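Local coordinates for protein beta-glucanase (Podospora anserina, PDB 4LE4) that probably hydrolyses beta-linked glucans as a member of glycoside hydrolase family 131, and binds cellotriose in the crystal, at residues K63-D67 with M77-E81; F99-R103 with E222-W226; Q116-F120 with A166-D170; H123-S129 with L142-G148; G174-F178 with K190-T196. The contacts are given in a common frame with arbitrary orientation. Residues are numbered along the deposited sequence.

From the N terminus, interaction 1 comes first: it closes the short loop between strands 61-66 and 78-84 and joins the two sheets of the sandwich. Interaction 2 then spans far more chain, pairing strand 94-102 with strand 222-233 in one sheet, and the other three contacts all lie within its span. Interaction 3 links the sheets again, from strand 115-120 to strand 163-170, and encloses interaction 4, an antiparallel pair in the sheet of strand 115-120. Interaction 5 follows, extending the sheet of interaction 2 by pairing strands 175-182 and 188-195. None of the contacts cross. W226 and F99 (interaction 2) pack on I117 and A118 (interaction 3), while W145 (interaction 4) meets F178 (interaction 5).

Interaction 1 of 5, residues K63-D67 with M77-E81; sequences KITLD and MRRTE
Two strands from the facing sheets of the beta-sandwich meet here, in a fold of the concanavalin clan. Residues 63-66 and 78-81 are extended and nearly antiparallel, their axes 6.8 Å apart at 158°, and no backbone hydrogen bond joins them; the nearest CA atoms are those of L66 and T80, 6.5 Å apart. I64 and L66 (both mt), R78 and T80 point their CB atoms inward, whereas T65, R79 and E81 point away. I64 CG2 touches T80 CG2 at 3.5 Å. T80, with chi1 in m, donates OG1 to T65 O (2.9 Å), while T65 OG1 itself bonds D223. On the outward side, R79 NE forms a salt bridge with E81 OE2 at 2.6 Å. R78 starts m, t, then bends with chi3 near 93°, so that its guanidinium lies against L66, whose CB is 3.8 Å from R78 CZ, over one face; R78 NH1 forms a salt bridge with E211. Almost in line, R78 NH2 donates to D67 O at 2.9 Å.

Interaction 2 of 5, residues F99-R103 with E222-W226; sequences FSLMR and EDFYW
Y225, W226 and M102 carry most of this antiparallel pairing of strands 99-102 and 222-226, whose axes approach to 4.8 Å at 145°. M102 and Y225 form a hydrogen-bonded pair (CA-CA 5.0 Å): M102 N donates to Y225 O and Y225 N to M102 O, both at 2.9 Å. L101 and W226 are the adjoining non-hydrogen-bonded pair, with CA atoms 4.7 Å apart. On the face bearing M102, chi angles of t, m, m curl the thioether back against Y225 (chi1 m), bringing M102 CE to 3.6 Å from Y225 CG; its SD lies 4.6 Å from the Y225 ring centroid, an oblique Met-aromatic contact. On the other face, W226 (chi1 m, chi2 70°) receives L101 (tp): L101 CD1 sits over the five-membered ring, 3.9 Å from its centroid, a CH-pi contact. F99 CD2 reaches W226 CZ3 at 3.7 Å. The face with L101 and W226 looks into the sandwich, where strand 115-120 packs on W226 through I117 and A118, while strand 61-66 flanks 222-226 within the sheet.

Interaction 3 of 5, residues Q116-F120 with A166-D170; sequences QIAFF and AYEID
Strand 166-170 is regularly extended, whereas residues 116-120 turn a corner: Q116 and I117 are extended, A118 takes left-handed angles (phi 51°, psi 48°), and F119 and F120 return to extended values. The two backbones do not pair; even the nearest CA atoms, those of A118 and Y167, stand 10.0 Å apart, the spacing of layers in a sandwich, so side chains must bridge the gap. Y167 and I169 point toward the other segment, and Y167 (chi1 m, chi2 -36°) buries the most surface. Its hydroxyl donates to the carbonyl of the corner residue, with Y167 OH to A118 O at 2.8 Å; the same A118 carbonyl is also bonded by the indole of W205. A118 CB lies 3.5 Å from Y167 OH. F120 (chi1 m, chi2 -90°) starts sideways, but its ring comes nearer: F120 CE2 packs on Y167 CD2 at 3.9 Å, and F120 CZ meets I169 CD1 at 3.5 Å. I169, in mt, extends that methyl into the interface. This is inter-sheet packing of a concanavalin-type beta-sandwich, with one tyrosine spanning the core to a kinked strand. The F120 ring is stacked by F124 and W205. Strand 94-102 lies alongside 163-170 and sets F99 edge-to-face against Y167, while strand 125-129 pairs with 115-120 in the opposing sheet.

Interaction 4 of 5, residues H123-S129 with L142-G148; sequences HFTELKS and LLRWCVG
L142 opens strand 142-147, which runs at 156° to strand 125-129 with axes 4.6 Å apart; its carbonyl receives a CA-H...O contact from S129, at 3.6 Å between S129 CA and L142 O. L143 (tp) turns CD1 to L127 CD1, 4.2 Å away. R144 forms a hydrogen-bonded pair with K128, R144 N to K128 O and K128 N to R144 O both at 2.9 Å; beyond the pair, R144 NH2 bonds T151 and K128 NZ forms a salt bridge with E114. W145 (chi1 t, chi2 60°) is a non-hydrogen-bonded partner of L127, whose CD2 lies 3.9 Å from W145 CD1 near the ring plane. These are neighbouring antiparallel strands of one sheet of the beta-sandwich, and W145, L127 and T125 share its inner face, where L127 and T125 touch Y167 of the opposite sheet. C146 pairs with E126: C146 N donates to E126 O at 2.9 Å, and E126 N to C146 O at 3.3 Å. That same C146 O accepts T125 OG1 at 2.8 Å, while W145 NE1 bonds T125 OG1 weakly at 2.9 Å. V147 CG2 lies 4.1 Å from T125 OG1. G148, with positive phi, finishes the pairing by donating its N to F124 O at 2.7 Å.

Interaction 5 of 5, residues G174-F178 with K190-T196; sequences GTVGF and KVAPVKT
A bulged beta-hairpin made by strands 175-182 and 188-195 contains this contact, at an outer part of its sheet. Strands 175-178 and 192-195 run antiparallel at 145°, their axes 3.9 Å apart at the closest; the second segment turns a corner at V191. T175 and K195 form a non-hydrogen-bonded pair with CA atoms 4.4 Å apart, and V176 and V194 a hydrogen-bonded one: V176 N to V194 O and V194 N to V176 O are both 2.8 Å. At the open end of the hairpin, away from the turn, T196 N donates to G174 O at 3.2 Å. G174 (phi 74°) and T175 form a G1 beta bulge opposite D170 of the adjoining strand 163-170. Beyond V176 the register slips by one residue. G177 CA comes within 3.6 Å of P193 CA, so close that an ideal CB on G177 would stand 3.1 Å from P193 CG. F178 then pairs with V191: F178 N donates to V191 O at 3.0 Å, while F178 O accepts K190 N at 2.8 Å and, weakly, V191 N at 3.4 Å. F178 (chi1 t, chi2 72°) and V191 (chi1 t) point to the same face as V176 and V194, and F178 CB lies 4.0 Å from V191 CB. Across the sandwich, the F178 ring stacks on W145. Two residues, K190 and V191, set opposite the single F178 are the hallmark of a classic beta bulge.

Interaction 1 of 5, residues K63-D67 with M77-E81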
# COMPACT_ATOMS: atom_id res chain seq x y z
N LYS A 63 -6.27 -3.58 -8.96
CA LYS A 63 -5.05 -4.19 -9.46
C LYS A 63 -4.21 -2.98 -9.87
O LYS A 63 -4.65 -2.16 -10.68
CB LYS A 63 -5.32 -5.06 -10.70
CG LYS A 63 -4.02 -5.62 -11.29
CD LYS A 63 -4.35 -6.69 -12.36
CE LYS A 63 -5.10 -6.11 -13.50
NZ LYS A 63 -5.27 -7.21 -14.54
N ILE A 64 -3.03 -2.85 -9.27
CA ILE A 64 -2.11 -1.77 -9.57
C ILE A 64 -0.99 -2.42 -10.38
O ILE A 64 -0.41 -3.43 -9.99
CB ILE A 64 -1.59 -1.10 -8.27
CG1 ILE A 64 -2.74 -0.27 -7.68
CG2 ILE A 64 -0.41 -0.18 -8.57
CD1 ILE A 64 -2.43 0.47 -6.39
N THR A 65 -0.74 -1.84 -11.54
CA THR A 65 0.22 -2.39 -12.49
C THR A 65 1.41 -1.51 -12.86
O THR A 65 1.27 -0.32 -13.08
CB THR A 65 -0.53 -2.71 -13.81
OG1 THR A 65 -1.52 -3.72 -13.54
CG2 THR A 65 0.42 -3.18 -14.90
N LEU A 66 2.57 -2.13 -12.95
CA LEU A 66 3.75 -1.43 -13.42
C LEU A 66 3.98 -2.07 -14.77
O LEU A 66 4.05 -3.31 -14.87
CB LEU A 66 4.97 -1.73 -12.56
CG LEU A 66 4.93 -1.24 -11.12
CD1 LEU A 66 6.24 -1.66 -10.37
CD2 LEU A 66 4.80 0.27 -11.17
N ASP A 67 4.09 -1.26 -15.81
CA ASP A 67 4.37 -1.82 -17.13
C ASP A 67 5.55 -1.05 -17.71
O ASP A 67 6.20 -0.32 -16.99
CB ASP A 67 3.14 -1.78 -18.04
CG ASP A 67 2.71 -0.36 -18.47
OD1 ASP A 67 3.45 0.63 -18.25
OD2 ASP A 67 1.61 -0.25 -19.06
N MET A 77 12.98 4.94 -11.77
CA MET A 77 12.28 3.94 -10.94
C MET A 77 10.86 3.85 -11.53
O MET A 77 10.32 4.87 -11.98
CB MET A 77 12.10 4.41 -9.47
CG MET A 77 13.31 4.94 -8.73
SD MET A 77 13.47 6.75 -8.74
CE MET A 77 12.41 7.26 -7.48
N ARG A 78 10.25 2.67 -11.55
CA ARG A 78 8.85 2.53 -12.04
C ARG A 78 7.92 2.82 -10.85
O ARG A 78 8.18 2.37 -9.74
CB ARG A 78 8.52 1.12 -12.51
CG ARG A 78 9.47 0.54 -13.50
CD ARG A 78 9.42 -1.01 -13.40
NE ARG A 78 8.46 -1.42 -14.37
CZ ARG A 78 8.03 -2.64 -14.64
NH1 ARG A 78 8.45 -3.74 -14.00
NH2 ARG A 78 7.20 -2.74 -15.66
N ARG A 79 6.83 3.53 -11.10
CA ARG A 79 5.89 3.87 -10.02
C ARG A 79 4.45 4.00 -10.49
O ARG A 79 4.20 4.52 -11.55
CB ARG A 79 6.24 5.24 -9.40
CG ARG A 79 7.67 5.39 -8.91
CD ARG A 79 7.97 6.84 -8.57
NE ARG A 79 7.39 7.19 -7.28
CZ ARG A 79 7.73 8.28 -6.61
NH1 ARG A 79 8.63 9.13 -7.11
NH2 ARG A 79 7.16 8.53 -5.44
N THR A 80 3.52 3.56 -9.65
CA THR A 80 2.09 3.72 -9.86
C THR A 80 1.63 3.90 -8.41
O THR A 80 1.63 2.93 -7.63
CB THR A 80 1.38 2.50 -10.47
OG1 THR A 80 1.85 2.27 -11.80
CG2 THR A 80 -0.12 2.76 -10.52
N GLU A 81 1.28 5.12 -8.06
CA GLU A 81 0.90 5.41 -6.68
C GLU A 81 -0.29 6.35 -6.59
O GLU A 81 -0.45 7.22 -7.43
CB GLU A 81 2.12 6.06 -5.95
CG GLU A 81 3.34 5.15 -5.90
CD GLU A 81 4.66 5.93 -5.85
OE1 GLU A 81 4.68 7.07 -5.30
OE2 GLU A 81 5.68 5.41 -6.37

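Interaction 2 of 5, residues F99-R103 with E222-W226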
# COMPACT_ATOMS: atom_id res chain seq x y z
N PHE A 99 -4.35 -1.50 5.08
CA PHE A 99 -4.31 -1.93 3.68
C PHE A 99 -4.12 -3.43 3.59
O PHE A 99 -3.57 -4.04 4.50
CB PHE A 99 -3.26 -1.21 2.82
CG PHE A 99 -1.82 -1.46 3.23
CD1 PHE A 99 -1.28 -0.75 4.29
CD2 PHE A 99 -1.01 -2.40 2.56
CE1 PHE A 99 0.04 -0.96 4.70
CE2 PHE A 99 0.34 -2.62 2.97
CZ PHE A 99 0.85 -1.89 4.04
N SER A 100 -4.62 -4.03 2.51
CA SER A 100 -4.45 -5.45 2.31
C SER A 100 -3.77 -5.53 0.93
O SER A 100 -4.06 -4.76 0.04
CB SER A 100 -5.81 -6.17 2.33
OG SER A 100 -6.44 -6.03 3.61
N LEU A 101 -2.83 -6.46 0.80
CA LEU A 101 -2.03 -6.63 -0.41
C LEU A 101 -1.88 -8.09 -0.80
O LEU A 101 -1.75 -8.95 0.06
CB LEU A 101 -0.63 -6.06 -0.10
CG LEU A 101 0.45 -6.16 -1.18
CD1 LEU A 101 0.13 -5.22 -2.33
CD2 LEU A 101 1.81 -5.78 -0.51
N MET A 102 -1.82 -8.37 -2.11
CA MET A 102 -1.65 -9.77 -2.57
C MET A 102 -0.96 -9.75 -3.93
O MET A 102 -1.07 -8.77 -4.68
CB MET A 102 -3.06 -10.43 -2.69
CG MET A 102 -3.13 -11.87 -3.26
SD MET A 102 -3.18 -11.87 -5.10
CE MET A 102 -4.94 -11.40 -5.42
N ARG A 103 -0.17 -10.78 -4.21
CA ARG A 103 0.42 -10.88 -5.54
C ARG A 103 -0.00 -12.28 -6.04
O ARG A 103 -0.34 -13.16 -5.25
CB ARG A 103 1.95 -10.87 -5.49
CG ARG A 103 2.50 -12.19 -4.97
CD ARG A 103 4.05 -12.21 -5.04
NE ARG A 103 4.57 -13.49 -4.57
CZ ARG A 103 4.65 -14.61 -5.30
NH1 ARG A 103 4.24 -14.62 -6.57
NH2 ARG A 103 5.16 -15.71 -4.76
N GLU A 222 4.09 -6.16 -13.92
CA GLU A 222 3.97 -6.59 -12.53
C GLU A 222 2.65 -6.09 -11.99
O GLU A 222 2.35 -4.90 -12.10
CB GLU A 222 5.12 -6.03 -11.71
CG GLU A 222 6.46 -6.62 -12.14
CD GLU A 222 7.63 -6.07 -11.35
OE1 GLU A 222 7.40 -5.61 -10.22
OE2 GLU A 222 8.78 -6.11 -11.86
N ASP A 223 1.87 -7.00 -11.42
CA ASP A 223 0.55 -6.69 -10.88
C ASP A 223 0.52 -6.85 -9.35
O ASP A 223 1.00 -7.86 -8.82
CB ASP A 223 -0.52 -7.62 -11.47
CG ASP A 223 -0.76 -7.40 -12.98
OD1 ASP A 223 -0.63 -6.25 -13.47
OD2 ASP A 223 -1.12 -8.38 -13.68
N PHE A 224 -0.09 -5.89 -8.67
CA PHE A 224 -0.24 -5.91 -7.21
C PHE A 224 -1.72 -5.68 -6.92
O PHE A 224 -2.32 -4.79 -7.49
CB PHE A 224 0.60 -4.79 -6.59
CG PHE A 224 2.06 -4.84 -6.98
CD1 PHE A 224 2.48 -4.38 -8.22
CD2 PHE A 224 3.01 -5.35 -6.10
CE1 PHE A 224 3.83 -4.43 -8.60
CE2 PHE A 224 4.37 -5.41 -6.46
CZ PHE A 224 4.78 -4.96 -7.70
N TYR A 225 -2.29 -6.47 -6.02
CA TYR A 225 -3.72 -6.40 -5.71
C TYR A 225 -3.90 -5.77 -4.35
O TYR A 225 -3.20 -6.13 -3.42
CB TYR A 225 -4.30 -7.80 -5.74
CG TYR A 225 -4.14 -8.37 -7.13
CD1 TYR A 225 -5.15 -8.22 -8.08
CD2 TYR A 225 -2.94 -8.99 -7.53
CE1 TYR A 225 -4.98 -8.66 -9.40
CE2 TYR A 225 -2.76 -9.43 -8.83
CZ TYR A 225 -3.78 -9.27 -9.78
OH TYR A 225 -3.65 -9.72 -11.08
N TRP A 226 -4.83 -4.84 -4.26
CA TRP A 226 -5.04 -4.09 -3.01
C TRP A 226 -6.51 -3.98 -2.64
O TRP A 226 -7.35 -3.86 -3.54
CB TRP A 226 -4.59 -2.64 -3.21
CG TRP A 226 -3.16 -2.43 -3.55
CD1 TRP A 226 -2.52 -2.75 -4.73
CD2 TRP A 226 -2.18 -1.86 -2.70
NE1 TRP A 226 -1.20 -2.41 -4.66
CE2 TRP A 226 -0.96 -1.85 -3.42
CE3 TRP A 226 -2.21 -1.35 -1.39
CZ2 TRP A 226 0.24 -1.35 -2.88
CZ3 TRP A 226 -1.01 -0.85 -0.85
CH2 TRP A 226 0.19 -0.86 -1.60

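Interaction 3 of 5, residues Q116-F120 with A166-D170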
# COMPACT_ATOMS: atom_id res chain seq x y z
N GLN A 116 9.28 -0.80 -3.09
CA GLN A 116 8.92 -0.03 -1.89
C GLN A 116 7.40 0.09 -2.05
O GLN A 116 6.92 0.58 -3.06
CB GLN A 116 9.64 1.31 -1.90
CG GLN A 116 11.15 1.08 -1.60
CD GLN A 116 12.05 2.24 -1.99
OE1 GLN A 116 11.57 3.34 -2.25
NE2 GLN A 116 13.36 1.99 -2.02
N ILE A 117 6.67 -0.32 -1.02
CA ILE A 117 5.21 -0.43 -1.07
C ILE A 117 4.50 0.27 0.08
O ILE A 117 4.91 0.11 1.23
CB ILE A 117 4.87 -1.94 -1.01
CG1 ILE A 117 5.63 -2.67 -2.15
CG2 ILE A 117 3.37 -2.15 -1.12
CD1 ILE A 117 5.76 -4.19 -1.97
N ALA A 118 3.42 0.99 -0.21
CA ALA A 118 2.65 1.65 0.88
C ALA A 118 3.59 2.48 1.78
O ALA A 118 3.54 2.43 3.03
CB ALA A 118 1.95 0.60 1.69
N PHE A 119 4.42 3.27 1.14
CA PHE A 119 5.43 4.06 1.85
C PHE A 119 5.10 5.51 2.04
O PHE A 119 4.36 6.10 1.24
CB PHE A 119 6.77 3.97 1.08
CG PHE A 119 6.72 4.52 -0.36
CD1 PHE A 119 6.41 3.67 -1.44
CD2 PHE A 119 7.01 5.85 -0.61
CE1 PHE A 119 6.40 4.18 -2.76
CE2 PHE A 119 7.00 6.37 -1.92
CZ PHE A 119 6.69 5.53 -3.00
N PHE A 120 5.65 6.11 3.11
CA PHE A 120 5.50 7.55 3.30
C PHE A 120 6.61 8.21 2.49
O PHE A 120 7.62 7.57 2.18
CB PHE A 120 5.60 7.92 4.79
CG PHE A 120 4.41 7.48 5.59
CD1 PHE A 120 3.31 8.33 5.73
CD2 PHE A 120 4.33 6.20 6.11
CE1 PHE A 120 2.15 7.91 6.37
CE2 PHE A 120 3.17 5.76 6.76
CZ PHE A 120 2.06 6.65 6.88
N ALA A 166 -1.81 -3.05 9.35
CA ALA A 166 -2.18 -1.77 9.89
C ALA A 166 -0.89 -1.21 10.51
O ALA A 166 -0.27 -1.88 11.34
CB ALA A 166 -3.28 -1.86 10.95
N TYR A 167 -0.46 -0.03 10.05
CA TYR A 167 0.70 0.63 10.68
C TYR A 167 0.08 1.38 11.87
O TYR A 167 -0.85 2.14 11.65
CB TYR A 167 1.30 1.71 9.80
CG TYR A 167 1.85 1.29 8.47
CD1 TYR A 167 2.47 0.06 8.32
CD2 TYR A 167 1.80 2.16 7.38
CE1 TYR A 167 3.06 -0.29 7.10
CE2 TYR A 167 2.38 1.83 6.15
CZ TYR A 167 3.01 0.59 6.02
OH TYR A 167 3.60 0.24 4.81
N GLU A 168 0.56 1.15 13.08
CA GLU A 168 0.07 1.86 14.28
C GLU A 168 1.07 3.00 14.42
O GLU A 168 2.20 2.81 14.88
CB GLU A 168 0.14 0.93 15.50
CG GLU A 168 -0.13 1.69 16.82
CD GLU A 168 -0.24 0.81 18.04
OE1 GLU A 168 0.11 -0.39 17.99
OE2 GLU A 168 -0.67 1.33 19.10
N ILE A 169 0.68 4.20 14.02
CA ILE A 169 1.62 5.29 14.06
C ILE A 169 1.26 6.32 15.14
O ILE A 169 0.12 6.76 15.20
CB ILE A 169 1.67 6.00 12.69
CG1 ILE A 169 1.87 4.95 11.57
CG2 ILE A 169 2.81 7.06 12.68
CD1 ILE A 169 2.01 5.52 10.18
N ASP A 170 2.23 6.66 15.98
CA ASP A 170 2.00 7.70 16.98
C ASP A 170 2.88 8.84 16.50
O ASP A 170 4.09 8.83 16.74
CB ASP A 170 2.46 7.27 18.38
CG ASP A 170 2.03 8.27 19.46
OD1 ASP A 170 1.84 9.46 19.12
OD2 ASP A 170 1.90 7.87 20.63

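Interaction 4 of 5, residues H123-S129 with L142-G148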
# COMPACT_ATOMS: atom_id res chain seq x y z
N HIS A 123 9.90 7.78 3.75
CA HIS A 123 10.17 6.36 3.94
C HIS A 123 10.42 5.95 5.40
O HIS A 123 11.13 4.98 5.65
CB HIS A 123 11.33 5.90 3.02
CG HIS A 123 11.02 6.02 1.55
ND1 HIS A 123 11.11 7.21 0.85
CD2 HIS A 123 10.60 5.09 0.65
CE1 HIS A 123 10.77 7.01 -0.41
NE2 HIS A 123 10.45 5.73 -0.55
N PHE A 124 9.77 6.62 6.35
CA PHE A 124 10.00 6.28 7.75
C PHE A 124 9.45 4.90 8.02
O PHE A 124 9.94 4.19 8.89
CB PHE A 124 9.46 7.34 8.72
CG PHE A 124 7.96 7.44 8.80
CD1 PHE A 124 7.23 6.55 9.57
CD2 PHE A 124 7.30 8.50 8.20
CE1 PHE A 124 5.85 6.71 9.73
CE2 PHE A 124 5.92 8.67 8.36
CZ PHE A 124 5.19 7.78 9.13
N THR A 125 8.42 4.53 7.26
CA THR A 125 7.93 3.15 7.33
C THR A 125 7.35 2.78 5.94
O THR A 125 7.00 3.66 5.16
CB THR A 125 6.90 2.90 8.45
OG1 THR A 125 6.78 1.48 8.64
CG2 THR A 125 5.52 3.49 8.10
N GLU A 126 7.33 1.49 5.63
CA GLU A 126 6.87 1.01 4.31
C GLU A 126 7.05 -0.50 4.31
O GLU A 126 7.60 -1.08 5.26
CB GLU A 126 7.80 1.59 3.24
CG GLU A 126 9.29 1.08 3.38
CD GLU A 126 10.31 1.94 2.64
OE1 GLU A 126 10.00 2.38 1.53
OE2 GLU A 126 11.46 2.15 3.15
N LEU A 127 6.56 -1.16 3.24
CA LEU A 127 6.87 -2.58 3.08
C LEU A 127 7.90 -2.57 1.93
O LEU A 127 7.99 -1.60 1.17
CB LEU A 127 5.66 -3.42 2.63
CG LEU A 127 4.46 -3.43 3.56
CD1 LEU A 127 3.42 -4.44 3.00
CD2 LEU A 127 4.86 -3.78 4.98
N LYS A 128 8.69 -3.64 1.85
CA LYS A 128 9.64 -3.78 0.77
C LYS A 128 9.62 -5.22 0.33
O LYS A 128 9.21 -6.11 1.06
CB LYS A 128 11.07 -3.44 1.22
CG LYS A 128 11.29 -1.96 1.44
CD LYS A 128 12.78 -1.66 1.59
CE LYS A 128 13.00 -0.15 1.68
NZ LYS A 128 14.44 0.19 1.56
N SER A 129 10.06 -5.45 -0.90
CA SER A 129 10.13 -6.80 -1.39
C SER A 129 11.26 -6.82 -2.43
O SER A 129 11.71 -5.77 -2.91
CB SER A 129 8.80 -7.23 -2.03
OG SER A 129 8.61 -6.65 -3.33
N LEU A 142 11.11 -12.46 0.18
CA LEU A 142 10.40 -12.01 1.37
C LEU A 142 9.63 -10.71 1.20
O LEU A 142 10.04 -9.86 0.41
CB LEU A 142 11.40 -11.77 2.50
CG LEU A 142 12.28 -12.92 2.98
CD1 LEU A 142 13.26 -12.40 4.08
CD2 LEU A 142 11.40 -14.04 3.50
N LEU A 143 8.54 -10.56 1.95
CA LEU A 143 7.78 -9.30 2.01
C LEU A 143 8.26 -8.81 3.40
O LEU A 143 8.20 -9.55 4.38
CB LEU A 143 6.28 -9.56 2.06
CG LEU A 143 5.37 -8.33 2.11
CD1 LEU A 143 5.64 -7.39 0.92
CD2 LEU A 143 3.91 -8.82 2.10
N ARG A 144 8.70 -7.56 3.48
CA ARG A 144 9.25 -7.03 4.74
C ARG A 144 8.56 -5.76 5.17
O ARG A 144 8.11 -4.97 4.34
CB ARG A 144 10.71 -6.62 4.53
CG ARG A 144 11.63 -7.69 3.96
CD ARG A 144 12.75 -6.99 3.21
NE ARG A 144 13.77 -7.89 2.67
CZ ARG A 144 14.90 -8.20 3.31
NH1 ARG A 144 15.79 -9.02 2.74
NH2 ARG A 144 15.15 -7.72 4.52
N TRP A 145 8.53 -5.55 6.48
CA TRP A 145 8.02 -4.30 7.02
C TRP A 145 9.29 -3.60 7.52
O TRP A 145 10.03 -4.18 8.31
CB TRP A 145 7.09 -4.54 8.20
CG TRP A 145 6.70 -3.26 8.87
CD1 TRP A 145 6.04 -2.19 8.30
CD2 TRP A 145 6.95 -2.89 10.23
NE1 TRP A 145 5.87 -1.20 9.24
CE2 TRP A 145 6.42 -1.60 10.43
CE3 TRP A 145 7.59 -3.53 11.30
CZ2 TRP A 145 6.50 -0.93 11.66
CZ3 TRP A 145 7.68 -2.87 12.54
CH2 TRP A 145 7.13 -1.58 12.70
N CYS A 146 9.53 -2.38 7.07
CA CYS A 146 10.71 -1.62 7.44
C CYS A 146 10.34 -0.34 8.19
O CYS A 146 9.23 0.22 8.00
CB CYS A 146 11.48 -1.21 6.19
SG CYS A 146 12.00 -2.63 5.23
N VAL A 147 11.27 0.10 9.04
CA VAL A 147 11.14 1.34 9.80
C VAL A 147 12.49 2.02 9.63
O VAL A 147 13.53 1.44 9.98
CB VAL A 147 10.86 1.09 11.31
CG1 VAL A 147 10.80 2.43 12.04
CG2 VAL A 147 9.57 0.32 11.48
N GLY A 148 12.49 3.21 9.06
CA GLY A 148 13.74 3.91 8.82
C GLY A 148 14.66 3.11 7.92
O GLY A 148 15.89 3.21 8.00

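Interaction 5 of 5, residues G174-F178 with K190-T196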
# COMPACT_ATOMS: atom_id res chain seq x y z
N GLY A 174 6.54 9.64 17.85
CA GLY A 174 7.51 9.24 16.84
C GLY A 174 7.78 7.75 16.90
O GLY A 174 8.93 7.31 16.99
N THR A 175 6.71 6.96 16.87
CA THR A 175 6.86 5.50 16.91
C THR A 175 5.93 4.85 15.90
O THR A 175 4.90 5.42 15.54
CB THR A 175 6.51 4.88 18.29
OG1 THR A 175 5.14 5.10 18.61
CG2 THR A 175 7.40 5.47 19.39
N VAL A 176 6.29 3.66 15.44
CA VAL A 176 5.40 2.94 14.51
C VAL A 176 5.40 1.47 14.88
O VAL A 176 6.47 0.85 14.99
CB VAL A 176 5.83 3.12 13.03
CG1 VAL A 176 7.23 2.61 12.85
CG2 VAL A 176 4.84 2.38 12.08
N GLY A 177 4.20 0.93 15.06
CA GLY A 177 4.00 -0.47 15.41
C GLY A 177 3.39 -1.18 14.19
O GLY A 177 2.84 -0.52 13.31
N PHE A 178 3.45 -2.50 14.18
CA PHE A 178 3.00 -3.26 13.03
C PHE A 178 1.96 -4.32 13.39
O PHE A 178 2.23 -5.20 14.19
CB PHE A 178 4.24 -3.91 12.40
CG PHE A 178 3.95 -4.75 11.17
CD1 PHE A 178 3.60 -4.15 9.97
CD2 PHE A 178 4.11 -6.12 11.22
CE1 PHE A 178 3.43 -4.92 8.82
CE2 PHE A 178 3.96 -6.91 10.09
CZ PHE A 178 3.62 -6.29 8.89
N LYS A 190 2.33 -7.65 15.62
CA LYS A 190 3.49 -8.50 15.47
C LYS A 190 4.83 -7.85 15.82
O LYS A 190 5.83 -8.56 16.01
CB LYS A 190 3.48 -9.11 14.09
CG LYS A 190 2.25 -10.05 13.96
CD LYS A 190 2.17 -10.84 12.67
CE LYS A 190 0.85 -11.66 12.66
NZ LYS A 190 0.68 -12.51 11.44
N VAL A 191 4.85 -6.52 15.87
CA VAL A 191 6.05 -5.77 16.29
C VAL A 191 5.56 -4.55 17.10
O VAL A 191 4.75 -3.74 16.63
CB VAL A 191 6.91 -5.26 15.10
CG1 VAL A 191 8.16 -4.57 15.63
CG2 VAL A 191 7.29 -6.42 14.19
N ALA A 192 6.01 -4.47 18.35
CA ALA A 192 5.68 -3.34 19.23
C ALA A 192 6.23 -2.05 18.59
O ALA A 192 7.23 -2.10 17.86
CB ALA A 192 6.33 -3.56 20.61
N PRO A 193 5.62 -0.89 18.87
CA PRO A 193 6.10 0.37 18.26
C PRO A 193 7.60 0.59 18.34
O PRO A 193 8.22 0.44 19.41
CB PRO A 193 5.31 1.44 19.01
CG PRO A 193 3.99 0.73 19.29
CD PRO A 193 4.48 -0.63 19.76
N VAL A 194 8.17 0.94 17.17
CA VAL A 194 9.59 1.20 16.97
C VAL A 194 9.81 2.70 16.76
O VAL A 194 9.05 3.34 16.03
CB VAL A 194 10.09 0.46 15.69
CG1 VAL A 194 11.54 0.76 15.43
CG2 VAL A 194 9.87 -1.01 15.84
N LYS A 195 10.86 3.26 17.37
CA LYS A 195 11.16 4.69 17.25
C LYS A 195 11.80 5.07 15.92
O LYS A 195 12.68 4.37 15.44
CB LYS A 195 12.13 5.15 18.35
CG LYS A 195 11.58 5.18 19.76
CD LYS A 195 12.42 6.16 20.59
CE LYS A 195 12.18 6.04 22.11
NZ LYS A 195 12.73 4.77 22.69
N THR A 196 11.37 6.18 15.33
CA THR A 196 11.95 6.66 14.08
C THR A 196 11.45 8.08 13.88
O THR A 196 10.56 8.52 14.59
CB THR A 196 11.53 5.78 12.85
OG1 THR A 196 12.44 6.00 11.76
CG2 THR A 196 10.14 6.12 12.38